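Side-chain contacts in oxalate biosynthetic component 1 (Burkholderia thailandensis, PDB 5IKY), which makes oxalate in a quorum sensing-dependent pathway, combining serine hydrolase and lyase activities in one chain: residues 149-153 and 154-158; 159-162 and 163-166; 167-170 and 171-175; 455-458 and 459-462. All coordinates share one frame; numbering follows the deposited sequence.

Contact 1: residues 149-153 and 154-158; sequences LTWAH and DRIHT
Trp-151 and Ile-156 meet in a local contact round the turn that joins strand 149-150 to strand 156-160, two strands that belong to different antiparallel sheets. The indole lies across the mouth of this turn because CG is set anti to the backbone N (chi1 179°), which brings its pyrrole edge to the returning chain. There NE1 donates to Arg-155 O, near the indole plane. The modelled length of 2.5 Å is very short and its exact value doubtful at this resolution, and the N-H bends to 142°. Ile-156 lies under one face, with CG1 3.7 Å from the centroid of the five-membered ring and almost on its normal, a CH-pi contact. CD1 of Ile-156 continues along the same face to 3.6 Å from Trp-151 CG. His-153 takes the opposite face, presenting its ring edge with ND1 3.4 Å above the indole plane. Outside the turn, the Trp-141 ring meets that of Trp-151 and also touches Ile-156, while Ile-156 pairs through its backbone with Tyr-64 of strand 60-64. The polar end of Arg-155 turns elsewhere, to Asn-243 and the ring of Tyr-66. If the bond is real at a more usual length, the N-H of the buried indole is paired with a backbone carbonyl, while Ile-156 and His-153, on opposite faces, limit its swing about CB-CG.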
# COMPACT_ATOMS: atom_id res chain seq x y z
N LEU A 149 24.53 -14.66 -12.33
CA LEU A 149 23.46 -14.54 -13.31
C LEU A 149 22.82 -15.91 -13.55
O LEU A 149 23.51 -16.91 -13.69
CB LEU A 149 24.00 -13.97 -14.62
CG LEU A 149 24.62 -12.57 -14.54
CD1 LEU A 149 25.28 -12.19 -15.85
CD2 LEU A 149 23.56 -11.54 -14.15
N THR A 150 21.49 -15.94 -13.60
CA THR A 150 20.77 -17.20 -13.76
C THR A 150 19.54 -17.06 -14.66
O THR A 150 19.04 -15.95 -14.89
CB THR A 150 20.32 -17.77 -12.40
OG1 THR A 150 19.61 -18.99 -12.60
CG2 THR A 150 19.42 -16.78 -11.68
N TRP A 151 19.07 -18.19 -15.17
CA TRP A 151 17.91 -18.24 -16.04
C TRP A 151 16.88 -19.22 -15.48
O TRP A 151 17.20 -20.37 -15.20
CB TRP A 151 18.33 -18.65 -17.46
CG TRP A 151 17.20 -18.75 -18.42
CD1 TRP A 151 16.49 -19.87 -18.74
CD2 TRP A 151 16.65 -17.69 -19.22
NE1 TRP A 151 15.53 -19.57 -19.67
CE2 TRP A 151 15.61 -18.24 -19.98
CE3 TRP A 151 16.94 -16.33 -19.35
CZ2 TRP A 151 14.85 -17.48 -20.87
CZ3 TRP A 151 16.19 -15.57 -20.23
CH2 TRP A 151 15.16 -16.15 -20.98
N ALA A 152 15.64 -18.75 -15.32
CA ALA A 152 14.64 -19.50 -14.56
C ALA A 152 13.62 -20.26 -15.41
O ALA A 152 12.95 -21.17 -14.93
CB ALA A 152 13.91 -18.56 -13.61
N HIS A 153 13.49 -19.88 -16.68
CA HIS A 153 12.42 -20.40 -17.53
C HIS A 153 12.77 -21.76 -18.15
O HIS A 153 13.93 -22.17 -18.15
CB HIS A 153 12.09 -19.39 -18.62
CG HIS A 153 11.86 -18.00 -18.10
ND1 HIS A 153 12.84 -17.03 -18.10
CD2 HIS A 153 10.76 -17.43 -17.54
CE1 HIS A 153 12.35 -15.92 -17.58
NE2 HIS A 153 11.10 -16.14 -17.23
N ASP A 154 11.75 -22.45 -18.67
CA ASP A 154 11.94 -23.81 -19.19
C ASP A 154 12.37 -23.82 -20.66
O ASP A 154 12.60 -24.87 -21.24
CB ASP A 154 10.67 -24.64 -19.01
CG ASP A 154 9.43 -23.96 -19.57
OD1 ASP A 154 9.56 -22.93 -20.26
OD2 ASP A 154 8.32 -24.47 -19.32
N ARG A 155 12.44 -22.63 -21.24
CA ARG A 155 13.03 -22.45 -22.56
C ARG A 155 14.18 -21.46 -22.43
O ARG A 155 14.25 -20.72 -21.45
CB ARG A 155 12.01 -21.91 -23.57
CG ARG A 155 10.88 -22.86 -23.93
CD ARG A 155 9.88 -22.14 -24.82
NE ARG A 155 8.81 -23.01 -25.29
CZ ARG A 155 8.38 -23.04 -26.55
NH1 ARG A 155 7.39 -23.86 -26.89
NH2 ARG A 155 8.92 -22.25 -27.46
N ILE A 156 15.09 -21.46 -23.40
CA ILE A 156 16.14 -20.45 -23.42
C ILE A 156 16.62 -20.22 -24.85
O ILE A 156 16.61 -21.13 -25.68
CB ILE A 156 17.33 -20.84 -22.51
CG1 ILE A 156 18.23 -19.63 -22.26
CG2 ILE A 156 18.11 -22.01 -23.09
CD1 ILE A 156 19.26 -19.84 -21.18
N HIS A 157 17.00 -18.98 -25.13
CA HIS A 157 17.51 -18.59 -26.43
C HIS A 157 18.34 -17.33 -26.28
O HIS A 157 17.93 -16.24 -26.68
CB HIS A 157 16.37 -18.38 -27.42
CG HIS A 157 16.76 -18.59 -28.85
ND1 HIS A 157 17.46 -17.65 -29.58
CD2 HIS A 157 16.57 -19.65 -29.68
CE1 HIS A 157 17.67 -18.11 -30.80
NE2 HIS A 157 17.14 -19.32 -30.89
N THR A 158 19.51 -17.48 -25.67
CA THR A 158 20.38 -16.35 -25.37
C THR A 158 21.61 -16.34 -26.28
O THR A 158 22.32 -17.34 -26.38
CB THR A 158 20.83 -16.36 -23.90
OG1 THR A 158 19.70 -16.08 -23.06
CG2 THR A 158 21.89 -15.31 -23.66

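Contact 2: residues 159-162 and 163-166; sequences YLSP and DFVE
Ser-161 O is gripped by two backbone N-H groups of the first helical turn: Val-165 N at 3.1 Å, and Phe-164 N at 2.9 Å, a weak bond with a strongly bent N-H (120°). Ser-161 is the N-cap of helix 162-172, placed directly after strand 156-160, and Pro-162 is the first helical residue. The serine side chain adds the capping bond. With OG between the backbone N and the carbonyl carbon (chi1 64°), the hydroxyl folds over the turn and accepts from Phe-164 N, weakly, at 3.5 Å. Phe-164 N is therefore shared between two oxygens of one serine, neither bond being strong, whereas two residues on Glu-166 N donates to Pro-162 O at 2.9 Å.

Apolar packing supports the cap. Leu-160, the last strand residue, crosses Phe-164 at about a right angle and lays CD2 over one face of the ring, a CH-pi contact 4.2 Å from the centroid, while Ser-161 OG sits at the ring edge near its plane. Beyond the contact, Phe-164 packs on Gln-131, Ile-132 and Gln-135 of helix 126-138, and Val-165 on Ile-60 of strand 60-64, so the strand-to-helix corner is covered by helix 126-138 and strand 60-64. Val-165 also takes part in the turn itself, its CG2 methyl resting 3.4 Å from the doubly gripped Ser-161 O.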
# COMPACT_ATOMS: atom_id res chain seq x y z
N TYR A 159 21.85 -15.21 -26.93
CA TYR A 159 22.94 -15.09 -27.89
C TYR A 159 23.87 -13.94 -27.54
O TYR A 159 23.44 -12.92 -27.00
CB TYR A 159 22.37 -14.90 -29.30
CG TYR A 159 23.39 -14.55 -30.36
CD1 TYR A 159 23.67 -13.22 -30.67
CD2 TYR A 159 24.07 -15.54 -31.06
CE1 TYR A 159 24.59 -12.89 -31.63
CE2 TYR A 159 25.00 -15.21 -32.03
CZ TYR A 159 25.26 -13.89 -32.31
OH TYR A 159 26.18 -13.56 -33.27
N LEU A 160 25.15 -14.11 -27.85
CA LEU A 160 26.13 -13.04 -27.69
C LEU A 160 26.89 -12.83 -28.99
O LEU A 160 27.33 -13.80 -29.62
CB LEU A 160 27.10 -13.35 -26.55
CG LEU A 160 26.52 -13.30 -25.13
CD1 LEU A 160 27.57 -13.70 -24.10
CD2 LEU A 160 25.98 -11.92 -24.84
N SER A 161 27.03 -11.58 -29.40
CA SER A 161 27.68 -11.23 -30.65
C SER A 161 29.15 -11.65 -30.68
O SER A 161 29.77 -11.82 -29.63
CB SER A 161 27.57 -9.73 -30.90
OG SER A 161 28.28 -9.00 -29.91
N PRO A 162 29.71 -11.84 -31.89
CA PRO A 162 31.14 -12.12 -32.08
C PRO A 162 32.00 -11.13 -31.30
O PRO A 162 33.02 -11.52 -30.73
CB PRO A 162 31.34 -11.93 -33.58
CG PRO A 162 29.97 -11.96 -34.20
CD PRO A 162 28.94 -12.07 -33.12
N ASP A 163 31.56 -9.88 -31.28
CA ASP A 163 32.26 -8.82 -30.56
C ASP A 163 32.41 -9.18 -29.08
O ASP A 163 33.47 -8.96 -28.49
CB ASP A 163 31.51 -7.50 -30.71
CG ASP A 163 32.41 -6.29 -30.54
OD1 ASP A 163 33.01 -5.85 -31.55
OD2 ASP A 163 32.52 -5.79 -29.41
N PHE A 164 31.35 -9.73 -28.49
CA PHE A 164 31.40 -10.20 -27.11
C PHE A 164 32.39 -11.35 -26.96
O PHE A 164 33.19 -11.37 -26.02
CB PHE A 164 30.01 -10.66 -26.65
CG PHE A 164 29.18 -9.57 -26.03
CD1 PHE A 164 29.42 -9.16 -24.73
CD2 PHE A 164 28.16 -8.97 -26.74
CE1 PHE A 164 28.66 -8.16 -24.15
CE2 PHE A 164 27.40 -7.97 -26.17
CZ PHE A 164 27.65 -7.57 -24.87
N VAL A 165 32.34 -12.30 -27.89
CA VAL A 165 33.16 -13.50 -27.82
C VAL A 165 34.65 -13.19 -27.92
O VAL A 165 35.45 -13.74 -27.17
CB VAL A 165 32.77 -14.49 -28.93
CG1 VAL A 165 33.56 -15.78 -28.80
CG2 VAL A 165 31.27 -14.78 -28.88
N GLU A 166 35.01 -12.31 -28.84
CA GLU A 166 36.40 -11.90 -29.02
C GLU A 166 36.97 -11.28 -27.76
O GLU A 166 38.00 -11.72 -27.24
CB GLU A 166 36.53 -10.90 -30.17
CG GLU A 166 36.04 -11.40 -31.52
CD GLU A 166 35.79 -10.27 -32.49
OE1 GLU A 166 36.11 -9.11 -32.15
OE2 GLU A 166 35.26 -10.53 -33.59

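Contact 3: residues 167-170 and 171-175; sequences RMRA and DNAAV
Asp-171 N donates to Arg-167 O at 2.8 Å with a fairly straight N-H (163°), and Asn-172 N does the same to Met-168 O at 2.8 Å: two successive alpha-helical bonds toward the C-terminal part of helix 162-172. The pattern is not carried on by Ala-173, whose N lies 3.1 Å from Arg-169 O at a poor angle for bonding. Instead its methyl takes over the contact, CB packing 3.3 Å from Arg-169 O and 3.9 Å from Arg-169 CG. Asp-171 CB likewise rests against Arg-167 O, at 3.2 Å.

Beyond these bonds Asn-172 OD1 accepts from Ala-174 N at 3.1 Å, an Asx turn; ND2 of the same amide makes a weak bond to Arg-122 O. The carboxylate of Asp-171 leaves anti to the backbone N (chi1 -171°) and is taken up outside the segments, OD1 by Ser-124 N and OD2 by Ser-125 N. Two amides just ahead of helix 126-138 thus share one carboxylate, an arrangement likely to favour its negative charge. Arg-167 extends along the same neighbour to Gln-131 OE1. On this side the C-terminal part of the helix is therefore tied through polar groups to helix 126-138 and the residues just before it, while Met-168 touches Ile-132 of that helix and Leu-179 of helix 176-181, with Leu-176 of the latter meeting Arg-169.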
# COMPACT_ATOMS: atom_id res chain seq x y z
N ARG A 167 36.29 -10.25 -27.26
CA ARG A 167 36.72 -9.53 -26.07
C ARG A 167 36.78 -10.46 -24.86
O ARG A 167 37.65 -10.32 -24.01
CB ARG A 167 35.80 -8.35 -25.81
CG ARG A 167 35.85 -7.29 -26.90
CD ARG A 167 34.68 -6.32 -26.81
NE ARG A 167 34.62 -5.64 -25.52
CZ ARG A 167 33.56 -4.98 -25.07
NH1 ARG A 167 32.46 -4.91 -25.81
NH2 ARG A 167 33.60 -4.39 -23.88
N MET A 168 35.85 -11.41 -24.80
CA MET A 168 35.86 -12.41 -23.74
C MET A 168 37.10 -13.29 -23.86
O MET A 168 37.79 -13.55 -22.88
CB MET A 168 34.60 -13.26 -23.78
CG MET A 168 33.59 -12.93 -22.69
SD MET A 168 32.15 -14.01 -22.71
CE MET A 168 31.42 -13.59 -24.29
N ARG A 169 37.37 -13.75 -25.08
CA ARG A 169 38.53 -14.61 -25.34
C ARG A 169 39.84 -13.86 -25.12
O ARG A 169 40.81 -14.43 -24.62
CB ARG A 169 38.48 -15.16 -26.77
CG ARG A 169 39.34 -16.39 -26.97
CD ARG A 169 39.53 -16.70 -28.45
NE ARG A 169 38.26 -16.74 -29.18
CZ ARG A 169 37.50 -17.82 -29.29
NH1 ARG A 169 36.36 -17.75 -29.97
NH2 ARG A 169 37.87 -18.96 -28.73
N ALA A 170 39.86 -12.59 -25.49
CA ALA A 170 41.05 -11.76 -25.34
C ALA A 170 41.32 -11.44 -23.88
O ALA A 170 42.44 -11.60 -23.40
CB ALA A 170 40.90 -10.48 -26.15
N ASP A 171 40.29 -10.98 -23.17
CA ASP A 171 40.41 -10.67 -21.75
C ASP A 171 40.76 -11.93 -20.96
O ASP A 171 41.71 -11.94 -20.18
CB ASP A 171 39.11 -10.07 -21.22
CG ASP A 171 39.25 -9.53 -19.80
OD1 ASP A 171 39.36 -10.34 -18.86
OD2 ASP A 171 39.22 -8.29 -19.63
N ASN A 172 39.98 -12.98 -21.17
CA ASN A 172 40.23 -14.24 -20.49
C ASN A 172 39.63 -15.41 -21.26
O ASN A 172 38.43 -15.69 -21.16
CB ASN A 172 39.67 -14.20 -19.06
CG ASN A 172 40.34 -15.20 -18.13
OD1 ASN A 172 40.71 -16.30 -18.55
ND2 ASN A 172 40.49 -14.82 -16.87
N ALA A 173 40.48 -16.10 -22.04
CA ALA A 173 40.05 -17.22 -22.85
C ALA A 173 39.57 -18.41 -22.00
O ALA A 173 39.06 -19.39 -22.53
CB ALA A 173 41.17 -17.64 -23.80
N ALA A 174 39.71 -18.33 -20.68
CA ALA A 174 38.97 -19.20 -19.78
C ALA A 174 37.51 -18.79 -19.89
O ALA A 174 36.87 -19.15 -20.87
CB ALA A 174 39.48 -19.10 -18.33
N VAL A 175 37.00 -18.02 -18.92
CA VAL A 175 35.59 -17.52 -18.87
C VAL A 175 34.67 -17.92 -20.02
O VAL A 175 33.55 -18.41 -19.79
CB VAL A 175 35.56 -15.97 -18.78
CG1 VAL A 175 34.13 -15.45 -18.83
CG2 VAL A 175 36.26 -15.50 -17.50

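Contact 4: residues 455-458 and 459-462; sequences PFQA and LLVD
Phe-456 and Leu-459 are joined through their backbones: Leu-459 N donates to Phe-456 O at 2.7 Å, an i+3 to i bond, as in a 3-10 turn. One residue on, Leu-460 N repeats the spacing to Gln-457 O, but weakly, at 3.3 Å.

Apolar contacts follow the same spacing. The Phe-456 ring meets Leu-459 by its edge, CD1 of one lying 4.3 Å from CD1 of the other, close to the ring plane. Gln-457 and Leu-460 lie side by side and point the same way, the glutamine CG 4.1 Å from Leu-460 CD2. Both leucines also lean on the acceptors of the turn, Leu-459 CB at 3.2 Å from Phe-456 O and Leu-460 CB at 3.3 Å from Gln-457 O. Leu-459 is further packed by Ile-409 and Leu-413 of helix 403-415 and by Ala-424 and Val-425 of helix 418-442.

Asp-462 finds its polar partners outside the two segments: it forms a salt bridge with Arg-511 and a hydrogen bond with His-421 NE2. Gln-457 NE2 bonds weakly to Leu-452 O.

The magnesium ion, bound by His-227 and Glu-477, is about 13 Å from the Gln-457 side chain. The turn leads from strand 446-451 into helix 460-466, ahead of strand 471-474, which runs parallel to 446-451 beside it in the sheet, so it is a beta-alpha loop of a TIM-barrel-like fold.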
# COMPACT_ATOMS: atom_id res chain seq x y z
N PRO A 455 22.47 7.10 -17.50
CA PRO A 455 23.70 7.11 -16.69
C PRO A 455 23.76 8.24 -15.66
O PRO A 455 24.37 8.07 -14.60
CB PRO A 455 24.80 7.30 -17.74
CG PRO A 455 24.19 6.87 -19.03
CD PRO A 455 22.75 7.28 -18.93
N PHE A 456 23.14 9.37 -15.97
CA PHE A 456 23.23 10.56 -15.12
C PHE A 456 22.48 10.39 -13.79
O PHE A 456 22.56 11.25 -12.92
CB PHE A 456 22.69 11.78 -15.86
CG PHE A 456 23.41 12.07 -17.15
CD1 PHE A 456 24.51 12.92 -17.16
CD2 PHE A 456 23.00 11.50 -18.34
CE1 PHE A 456 25.18 13.19 -18.34
CE2 PHE A 456 23.67 11.76 -19.52
CZ PHE A 456 24.76 12.61 -19.52
N GLN A 457 21.75 9.28 -13.65
CA GLN A 457 20.95 9.04 -12.45
C GLN A 457 21.82 8.88 -11.20
O GLN A 457 21.31 8.90 -10.08
CB GLN A 457 20.06 7.80 -12.62
CG GLN A 457 18.79 8.09 -13.40
CD GLN A 457 17.74 7.01 -13.25
OE1 GLN A 457 18.02 5.92 -12.74
NE2 GLN A 457 16.52 7.30 -13.69
N ALA A 458 23.12 8.74 -11.40
CA ALA A 458 24.06 8.73 -10.29
C ALA A 458 24.18 10.13 -9.69
O ALA A 458 24.67 10.29 -8.57
CB ALA A 458 25.42 8.23 -10.75
N LEU A 459 23.71 11.13 -10.43
CA LEU A 459 23.77 12.52 -9.98
C LEU A 459 22.44 12.98 -9.39
O LEU A 459 22.34 14.07 -8.84
CB LEU A 459 24.15 13.44 -11.14
CG LEU A 459 25.38 13.08 -11.96
CD1 LEU A 459 25.54 14.07 -13.10
CD2 LEU A 459 26.62 13.07 -11.07
N LEU A 460 21.43 12.13 -9.52
CA LEU A 460 20.05 12.49 -9.20
C LEU A 460 19.89 13.04 -7.78
O LEU A 460 19.37 14.14 -7.60
CB LEU A 460 19.15 11.27 -9.40
CG LEU A 460 17.70 11.54 -9.78
CD1 LEU A 460 17.58 12.73 -10.71
CD2 LEU A 460 17.11 10.30 -10.44
N VAL A 461 20.33 12.28 -6.79
CA VAL A 461 20.17 12.70 -5.40
C VAL A 461 21.03 13.92 -5.06
O VAL A 461 20.53 14.90 -4.51
CB VAL A 461 20.52 11.55 -4.43
CG1 VAL A 461 20.51 12.05 -3.00
CG2 VAL A 461 19.54 10.40 -4.61
N ASP A 462 22.32 13.86 -5.39
CA ASP A 462 23.25 14.93 -5.05
C ASP A 462 22.87 16.27 -5.69
O ASP A 462 22.96 17.32 -5.04
CB ASP A 462 24.68 14.56 -5.46
CG ASP A 462 25.29 13.50 -4.55
OD1 ASP A 462 25.00 13.52 -3.33
OD2 ASP A 462 26.05 12.65 -5.05

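How the contacts relate
The four contacts run in series along the chain; none nests within or crosses another. Contact 1 closes the turn between strands 149-150 and 156-160 and so links two small antiparallel sheets. Strand 156-160 then leads into contact 2, the corner where helix 162-172 starts, and contact 3 lies toward the far end of that helix, before helix 176-181. Contacts 2 and 3 touch where the strand end meets the helix, Leu-160 CD1 packing 3.9 Å from Met-168 CE. Contact 4 comes nearly 300 residues later, in a loop of the parallel barrel. Its nearest atoms stay about 15 to 18 Å from the other three, which all belong to the N-terminal family region.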